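Local coordinates for protein succinylglutamate desuccinylase (Vibrio cholerae, PDB 2G9D) that probably uses one zinc ion to hydrolyse N-succinylglutamate to succinate and glutamate, the last step of arginine degradation by the AST pathway, at residues K3-Q8 and Q24-E29; H19-Q24 and H37-L42; G83-A88 and A240-I245. All blocks are in the same frame, centred on the assembly; numbering follows the deposited sequence.

Contact 1 of 3, residues K3-Q8 and Q24-E29; sequences KSLFRQ and QTVRTE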
# COMPACT_ATOMS: atom_id res chain seq x y z
N LYS A 3 -6.31 24.64 -13.74
CA LYS A 3 -5.14 24.93 -14.62
C LYS A 3 -5.15 24.08 -15.90
O LYS A 3 -6.10 23.33 -16.15
CB LYS A 3 -3.84 24.68 -13.84
CG LYS A 3 -3.67 25.61 -12.64
CD LYS A 3 -2.30 25.45 -11.94
CE LYS A 3 -1.12 25.67 -12.88
NZ LYS A 3 -1.16 26.95 -13.64
N SER A 4 -4.09 24.20 -16.70
CA SER A 4 -3.98 23.45 -17.96
C SER A 4 -2.95 22.32 -17.91
O SER A 4 -2.38 21.96 -18.95
CB SER A 4 -3.63 24.40 -19.12
OG SER A 4 -3.54 23.70 -20.35
N LEU A 5 -2.71 21.75 -16.73
CA LEU A 5 -1.75 20.65 -16.61
C LEU A 5 -2.41 19.32 -16.96
O LEU A 5 -1.78 18.44 -17.53
CB LEU A 5 -1.17 20.63 -15.19
CG LEU A 5 -0.20 19.52 -14.81
CD1 LEU A 5 0.43 19.86 -13.46
CD2 LEU A 5 -0.92 18.18 -14.74
N PHE A 6 -3.68 19.16 -16.61
CA PHE A 6 -4.41 17.94 -16.94
C PHE A 6 -5.39 18.23 -18.05
O PHE A 6 -5.13 19.07 -18.91
CB PHE A 6 -5.17 17.42 -15.72
CG PHE A 6 -4.29 16.76 -14.71
CD1 PHE A 6 -3.61 15.59 -15.02
CD2 PHE A 6 -4.12 17.33 -13.45
CE1 PHE A 6 -2.76 15.00 -14.09
CE2 PHE A 6 -3.27 16.75 -12.52
CZ PHE A 6 -2.59 15.58 -12.84
N ARG A 7 -6.52 17.55 -18.03
CA ARG A 7 -7.56 17.74 -19.04
C ARG A 7 -8.94 17.42 -18.47
O ARG A 7 -9.95 17.97 -18.92
CB ARG A 7 -7.28 16.88 -20.29
CG ARG A 7 -6.27 17.49 -21.30
CD ARG A 7 -4.80 17.13 -21.00
NE ARG A 7 -3.84 17.70 -21.95
CZ ARG A 7 -3.34 18.94 -21.88
NH1 ARG A 7 -2.48 19.37 -22.79
NH2 ARG A 7 -3.71 19.75 -20.90
N GLN A 8 -8.98 16.55 -17.47
CA GLN A 8 -10.24 16.16 -16.84
C GLN A 8 -9.99 15.65 -15.42
O GLN A 8 -10.75 15.97 -14.51
CB GLN A 8 -10.93 15.10 -17.69
CG GLN A 8 -12.30 14.70 -17.21
CD GLN A 8 -12.94 13.70 -18.15
OE1 GLN A 8 -12.31 12.70 -18.54
NE2 GLN A 8 -14.19 13.95 -18.52
N GLN A 24 4.75 17.82 -18.25
CA GLN A 24 4.58 19.27 -18.21
C GLN A 24 4.63 19.81 -16.79
O GLN A 24 3.73 19.56 -15.99
CB GLN A 24 3.27 19.68 -18.87
CG GLN A 24 2.04 18.96 -18.39
CD GLN A 24 0.85 19.26 -19.28
OE1 GLN A 24 0.56 20.42 -19.57
NE2 GLN A 24 0.17 18.21 -19.73
N THR A 25 5.68 20.56 -16.50
CA THR A 25 5.87 21.15 -15.18
C THR A 25 5.21 22.53 -15.03
O THR A 25 5.45 23.42 -15.84
CB THR A 25 7.38 21.26 -14.88
OG1 THR A 25 7.59 21.99 -13.66
CG2 THR A 25 8.10 21.96 -16.03
N VAL A 26 4.38 22.72 -14.00
CA VAL A 26 3.71 24.00 -13.79
C VAL A 26 3.55 24.48 -12.33
O VAL A 26 3.03 23.75 -11.49
CB VAL A 26 2.30 24.01 -14.43
CG1 VAL A 26 1.38 23.06 -13.71
CG2 VAL A 26 1.73 25.41 -14.36
N ARG A 27 3.99 25.71 -12.06
CA ARG A 27 3.88 26.33 -10.73
C ARG A 27 2.42 26.73 -10.47
O ARG A 27 1.74 27.15 -11.39
CB ARG A 27 4.77 27.59 -10.66
CG ARG A 27 4.63 28.44 -9.38
CD ARG A 27 5.31 29.83 -9.54
NE ARG A 27 5.28 30.64 -8.32
CZ ARG A 27 5.76 31.89 -8.24
NH1 ARG A 27 5.69 32.56 -7.09
NH2 ARG A 27 6.29 32.48 -9.30
N THR A 28 1.93 26.59 -9.25
CA THR A 28 0.55 26.98 -9.00
C THR A 28 0.48 28.24 -8.19
O THR A 28 1.43 28.60 -7.50
CB THR A 28 -0.25 25.94 -8.22
OG1 THR A 28 -1.63 26.33 -8.21
CG2 THR A 28 0.23 25.86 -6.78
N GLU A 29 -0.67 28.90 -8.26
CA GLU A 29 -0.91 30.15 -7.56
C GLU A 29 -0.32 30.19 -6.14
O GLU A 29 0.25 31.21 -5.73
CB GLU A 29 -2.42 30.45 -7.51
CG GLU A 29 -3.00 31.09 -8.79
CD GLU A 29 -2.73 32.60 -8.89
OE1 GLU A 29 -3.11 33.32 -7.95
OE2 GLU A 29 -2.15 33.06 -9.90
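Leu5 and Val26 form the close-packed part of this contact between the irregular N-terminal residues 3-8 and residues 24-29. Leu5 has CG anti to the backbone N (chi1 177°), and its CD1 methyl meets CG1 of Val26 at 3.3 Å, the two side chains crossing obliquely. The other methyl of Leu5, CD2, sits on the Phe6 ring, 3.4 Å from its plane and centred on it, so one leucine fork serves both the strand and its own neighbour. Strand 24-27 is the outer member of an antiparallel hairpin with strand 33-38, held by backbone hydrogen bonds between Gln24 and Leu36 and between Val26 and Leu34. Leu5 also touches Leu34 and Leu36, so the N-terminal chain packs against side chains from both strands of the hairpin. The solvent side is looser and is carried by long, exposed side chains. Lys3 meets Val26 tip to tip, mainly at its other methyl, CG2. Its chain bends at both chi3 and chi4, which brings CE to 3.2 Å from Val26 CG2, while CD passes Thr28 OG1 at 3.9 Å. Arg7 folds back on its own segment, with CG anti to the carbonyl carbon and a bend at chi2; its NH2 donates to Phe6 O at 2.5 Å, with a nearly straight angle of 167°, from above the carbonyl plane. A weak bond from the same NH2 goes to Ser4 O. The carboxamide of Gln24 sits over one guanidinium face of Arg7, the two planes 89° apart, beside the backbone carbonyl of Leu5.

Contact 2 of 3, residues H19-Q24 and H37-L42; sequences HPMVAQ and HQRGVL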
# COMPACT_ATOMS: atom_id res chain seq x y z
N HIS A 19 -5.39 8.67 -25.95
CA HIS A 19 -4.82 9.99 -25.69
C HIS A 19 -3.64 9.94 -24.72
O HIS A 19 -3.80 9.60 -23.54
CB HIS A 19 -5.90 10.93 -25.15
CG HIS A 19 -6.65 11.67 -26.21
ND1 HIS A 19 -7.57 11.07 -27.04
CD2 HIS A 19 -6.60 12.98 -26.59
CE1 HIS A 19 -8.06 11.97 -27.88
NE2 HIS A 19 -7.49 13.13 -27.63
N PRO A 20 -2.43 10.28 -25.20
CA PRO A 20 -1.21 10.29 -24.40
C PRO A 20 -0.97 11.65 -23.77
O PRO A 20 -0.91 12.66 -24.47
CB PRO A 20 -0.14 9.97 -25.43
CG PRO A 20 -0.61 10.77 -26.59
CD PRO A 20 -2.11 10.48 -26.62
N MSE A 21 -0.84 11.66 -22.45
CA MSE A 21 -0.58 12.90 -21.73
C MSE A 21 0.93 13.08 -21.62
O MSE A 21 1.62 12.26 -21.02
CB MSE A 21 -1.21 12.82 -20.34
CG MSE A 21 -0.85 11.57 -19.54
SE MSE A 21 -1.56 11.47 -17.72
CE MSE A 21 -0.19 12.46 -16.80
N VAL A 22 1.45 14.14 -22.21
CA VAL A 22 2.88 14.40 -22.16
C VAL A 22 3.24 15.03 -20.84
O VAL A 22 2.37 15.55 -20.14
CB VAL A 22 3.32 15.38 -23.27
CG1 VAL A 22 3.00 14.80 -24.64
CG2 VAL A 22 2.62 16.72 -23.08
N ALA A 23 4.52 15.01 -20.51
CA ALA A 23 4.99 15.63 -19.28
C ALA A 23 4.76 17.14 -19.39
O ALA A 23 4.60 17.66 -20.50
CB ALA A 23 6.47 15.35 -19.08
N GLN A 24 4.75 17.82 -18.25
CA GLN A 24 4.58 19.27 -18.21
C GLN A 24 4.63 19.81 -16.79
O GLN A 24 3.73 19.56 -15.99
CB GLN A 24 3.27 19.68 -18.87
CG GLN A 24 2.04 18.96 -18.39
CD GLN A 24 0.85 19.26 -19.28
OE1 GLN A 24 0.56 20.42 -19.57
NE2 GLN A 24 0.17 18.21 -19.73
N HIS A 37 5.39 13.84 -14.98
CA HIS A 37 6.43 13.12 -15.71
C HIS A 37 5.92 12.25 -16.84
O HIS A 37 6.24 12.49 -18.01
CB HIS A 37 7.23 12.28 -14.73
CG HIS A 37 7.88 13.07 -13.64
ND1 HIS A 37 8.76 14.10 -13.90
CD2 HIS A 37 7.82 12.95 -12.30
CE1 HIS A 37 9.23 14.57 -12.76
NE2 HIS A 37 8.68 13.90 -11.77
N GLN A 38 5.14 11.23 -16.50
CA GLN A 38 4.62 10.33 -17.51
C GLN A 38 3.26 9.82 -17.08
O GLN A 38 2.84 10.05 -15.96
CB GLN A 38 5.58 9.17 -17.69
CG GLN A 38 5.79 8.38 -16.42
CD GLN A 38 7.06 7.56 -16.46
OE1 GLN A 38 8.16 8.11 -16.45
NE2 GLN A 38 6.91 6.23 -16.51
N ARG A 39 2.60 9.11 -17.98
CA ARG A 39 1.28 8.55 -17.71
C ARG A 39 1.18 7.97 -16.28
O ARG A 39 1.83 6.97 -15.95
CB ARG A 39 0.99 7.49 -18.77
CG ARG A 39 -0.47 7.18 -19.02
CD ARG A 39 -0.61 6.55 -20.39
NE ARG A 39 -1.77 5.67 -20.49
CZ ARG A 39 -3.03 6.10 -20.57
NH1 ARG A 39 -3.29 7.40 -20.57
NH2 ARG A 39 -4.02 5.22 -20.65
N GLY A 40 0.39 8.61 -15.42
CA GLY A 40 0.21 8.13 -14.07
C GLY A 40 1.27 8.52 -13.06
O GLY A 40 1.34 7.94 -11.98
N VAL A 41 2.11 9.49 -13.40
CA VAL A 41 3.15 9.92 -12.50
C VAL A 41 3.22 11.44 -12.33
O VAL A 41 3.67 12.15 -13.24
CB VAL A 41 4.52 9.45 -12.96
CG1 VAL A 41 5.58 9.97 -12.02
CG2 VAL A 41 4.55 7.94 -13.02
N LEU A 42 2.80 11.93 -11.16
CA LEU A 42 2.82 13.36 -10.84
C LEU A 42 3.71 13.63 -9.62
O LEU A 42 3.65 12.91 -8.64
CB LEU A 42 1.40 13.85 -10.56
CG LEU A 42 1.22 15.29 -10.02
CD1 LEU A 42 1.80 16.29 -11.01
CD2 LEU A 42 -0.26 15.58 -9.78
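The imidazole of His37 has CG1 of Val41 at its edge, in the ring plane, and its NE2 is hydrogen-bonded to Glu43; a second flat group, the Arg39 guanidinium, brings NH1 obliquely to 3.7 Å from His19 O. Both belong to the tight hairpin joining strands 33-38 and 41-44, whose type II beta turn runs from Gln38 to Val41 with Gly40 at its third position (phi 82°). Val41 N closes the turn on Gln38 O at 2.7 Å, and His37 N bonds Val41 O. Residues 19-24, the irregular lead-in to strand 24-27, pass the turn at the protein surface, running roughly against it (138° between the end-to-end directions). Met21, a selenomethionine, carries most of the packing. Its CG sits between the backbone N and carbonyl carbon (chi1 51°), and a bend at chi3 lays the tip alongside the turn backbone: SE is 4.1 Å from Arg39 CA, and CE is 4.0 Å from Gln38 O. Leu36 and Ser14 also touch Met21. No hydrogen bond crosses between the segments. Nearer the strand the two chains draw together, and the methyl CB of Ala23 stands 3.1 Å from the carbonyl O of His37.

Contact 3 of 3, residues G83-A88 and A240-I245; sequences GFQPVA and AMRDLI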
# COMPACT_ATOMS: atom_id res chain seq x y z
N GLY A 83 -5.78 24.69 -4.74
CA GLY A 83 -5.46 25.28 -3.45
C GLY A 83 -6.35 24.82 -2.31
O GLY A 83 -6.01 25.01 -1.14
N PHE A 84 -7.49 24.21 -2.64
CA PHE A 84 -8.41 23.69 -1.64
C PHE A 84 -7.58 22.88 -0.64
O PHE A 84 -7.92 22.80 0.54
CB PHE A 84 -9.43 22.76 -2.33
CG PHE A 84 -10.62 22.34 -1.47
CD1 PHE A 84 -11.20 21.07 -1.64
CD2 PHE A 84 -11.18 23.21 -0.53
CE1 PHE A 84 -12.34 20.69 -0.91
CE2 PHE A 84 -12.32 22.82 0.22
CZ PHE A 84 -12.89 21.56 0.03
N GLN A 85 -6.48 22.31 -1.14
CA GLN A 85 -5.55 21.47 -0.36
C GLN A 85 -4.07 21.96 -0.37
O GLN A 85 -3.37 21.84 -1.37
CB GLN A 85 -5.62 20.04 -0.93
CG GLN A 85 -4.52 19.10 -0.50
CD GLN A 85 -4.57 18.78 0.98
OE1 GLN A 85 -5.62 18.37 1.51
NE2 GLN A 85 -3.44 18.97 1.66
N PRO A 86 -3.59 22.52 0.75
CA PRO A 86 -2.21 23.01 0.83
C PRO A 86 -1.14 21.90 0.77
O PRO A 86 -1.44 20.73 1.04
CB PRO A 86 -2.18 23.75 2.16
CG PRO A 86 -3.23 23.03 2.98
CD PRO A 86 -4.34 22.81 1.99
N VAL A 87 0.09 22.26 0.41
CA VAL A 87 1.20 21.28 0.32
C VAL A 87 2.28 21.61 1.31
O VAL A 87 2.32 22.71 1.83
CB VAL A 87 1.87 21.27 -1.07
CG1 VAL A 87 2.95 20.20 -1.11
CG2 VAL A 87 0.84 21.04 -2.16
N ALA A 88 3.19 20.66 1.55
CA ALA A 88 4.27 20.88 2.50
C ALA A 88 5.23 19.71 2.51
O ALA A 88 6.03 19.55 3.43
CB ALA A 88 3.70 21.07 3.90
N ALA A 240 -6.53 11.97 7.17
CA ALA A 240 -5.17 11.71 7.62
C ALA A 240 -4.13 12.06 6.57
O ALA A 240 -3.18 12.78 6.88
CB ALA A 240 -5.02 10.25 8.03
N MSE A 241 -4.30 11.54 5.36
CA MSE A 241 -3.35 11.78 4.28
C MSE A 241 -3.17 13.26 4.06
O MSE A 241 -2.05 13.76 3.98
CB MSE A 241 -3.86 11.15 2.98
CG MSE A 241 -2.86 11.23 1.83
SE MSE A 241 -1.14 10.40 2.32
CE MSE A 241 -1.74 8.53 2.36
N ARG A 242 -4.30 13.96 3.96
CA ARG A 242 -4.29 15.40 3.75
C ARG A 242 -3.46 16.08 4.81
O ARG A 242 -2.71 16.99 4.50
CB ARG A 242 -5.71 15.94 3.77
CG ARG A 242 -6.50 15.49 2.58
CD ARG A 242 -7.99 15.63 2.77
NE ARG A 242 -8.70 15.26 1.54
CZ ARG A 242 -8.63 15.92 0.38
NH1 ARG A 242 -7.88 17.01 0.25
NH2 ARG A 242 -9.32 15.49 -0.67
N ASP A 243 -3.58 15.64 6.05
CA ASP A 243 -2.79 16.25 7.11
C ASP A 243 -1.32 15.87 6.89
O ASP A 243 -0.41 16.66 7.14
CB ASP A 243 -3.29 15.76 8.48
CG ASP A 243 -4.79 15.96 8.67
OD1 ASP A 243 -5.26 17.12 8.69
OD2 ASP A 243 -5.52 14.96 8.80
N LEU A 244 -1.10 14.66 6.36
CA LEU A 244 0.24 14.17 6.10
C LEU A 244 0.99 14.97 5.05
O LEU A 244 2.20 15.19 5.20
CB LEU A 244 0.20 12.70 5.65
CG LEU A 244 1.59 12.05 5.58
CD1 LEU A 244 2.24 12.01 6.98
CD2 LEU A 244 1.47 10.65 4.99
N ILE A 245 0.31 15.41 4.00
CA ILE A 245 1.00 16.19 2.98
C ILE A 245 1.00 17.69 3.32
O ILE A 245 1.92 18.42 2.93
CB ILE A 245 0.43 15.95 1.53
CG1 ILE A 245 -0.87 16.68 1.31
CG2 ILE A 245 0.19 14.47 1.29
CD1 ILE A 245 -1.43 16.43 -0.07
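Gln85 and Arg242 make the polar link of this contact: Arg242 NH1 donates to Gln85 OE1 at 2.9 Å, with an N-H...O angle of 142°. The donor arrives in the carbonyl plane, on a lone pair, and OE1 lies near the guanidinium plane. The other end of the carboxamide is held too, because Gln85 NE2 bonds Pro86 O at 2.7 Å within its own loop. With both ends gripped, the amide's orientation is fixed. CG of Gln85 is anti to the backbone N (chi1 166°), and a bend at chi2 swings the amide over the helix surface. There NE2 meets Ile245 CG1 at 3.5 Å, while OE1 lies against the aliphatic stem of Arg242, 3.2 Å from its CG. Ile245 CG1 sits between the backbone N and the carbonyl carbon (chi1 77°), which brings CD1 to 3.7 Å from Gln85 NE2. Farther along, the Ala88 methyl CB sits 3.3 Å from Ile245 O. The contact joins two parts of the alpha/beta catalytic domain: the last turns of helix 235-246, and the loop from helix 68-81 into strand 90-94, where Gly83, with positive phi, is the first residue to leave the helical path. Arg242 runs extended from CG to NE, and in the second shell Asp238, one turn back on its helix, and Asp79 of helix 68-81 hold it by salt bridges to NE and NH2. The two carboxylates fix the guanidinium and would be expected to keep it charged. Gln85 is tied to Asp79 through the backbone as well, and Ile245 rests against Met56 of strand 55-60.

From the N terminus, contact 1 closes an irregular loop of 15 residues by bringing residues 3-8 back onto strand 24-27. Contact 2 opens inside that loop, at 19-24, and closes beyond it at 37-42, so the two cross along the chain and share Gln24. They also touch in space, where Phe6 CZ lies 3.9 Å from Leu42 CD2; together they bind the N-terminal chain to the hairpins of strands 24-27, 33-38 and 41-44. Contact 3 follows in series and spans 152 residues, tying the loop before strand 90-94 to helix 235-246. Its centre is about 18 Å from that of contact 1 and 22 Å from that of contact 2.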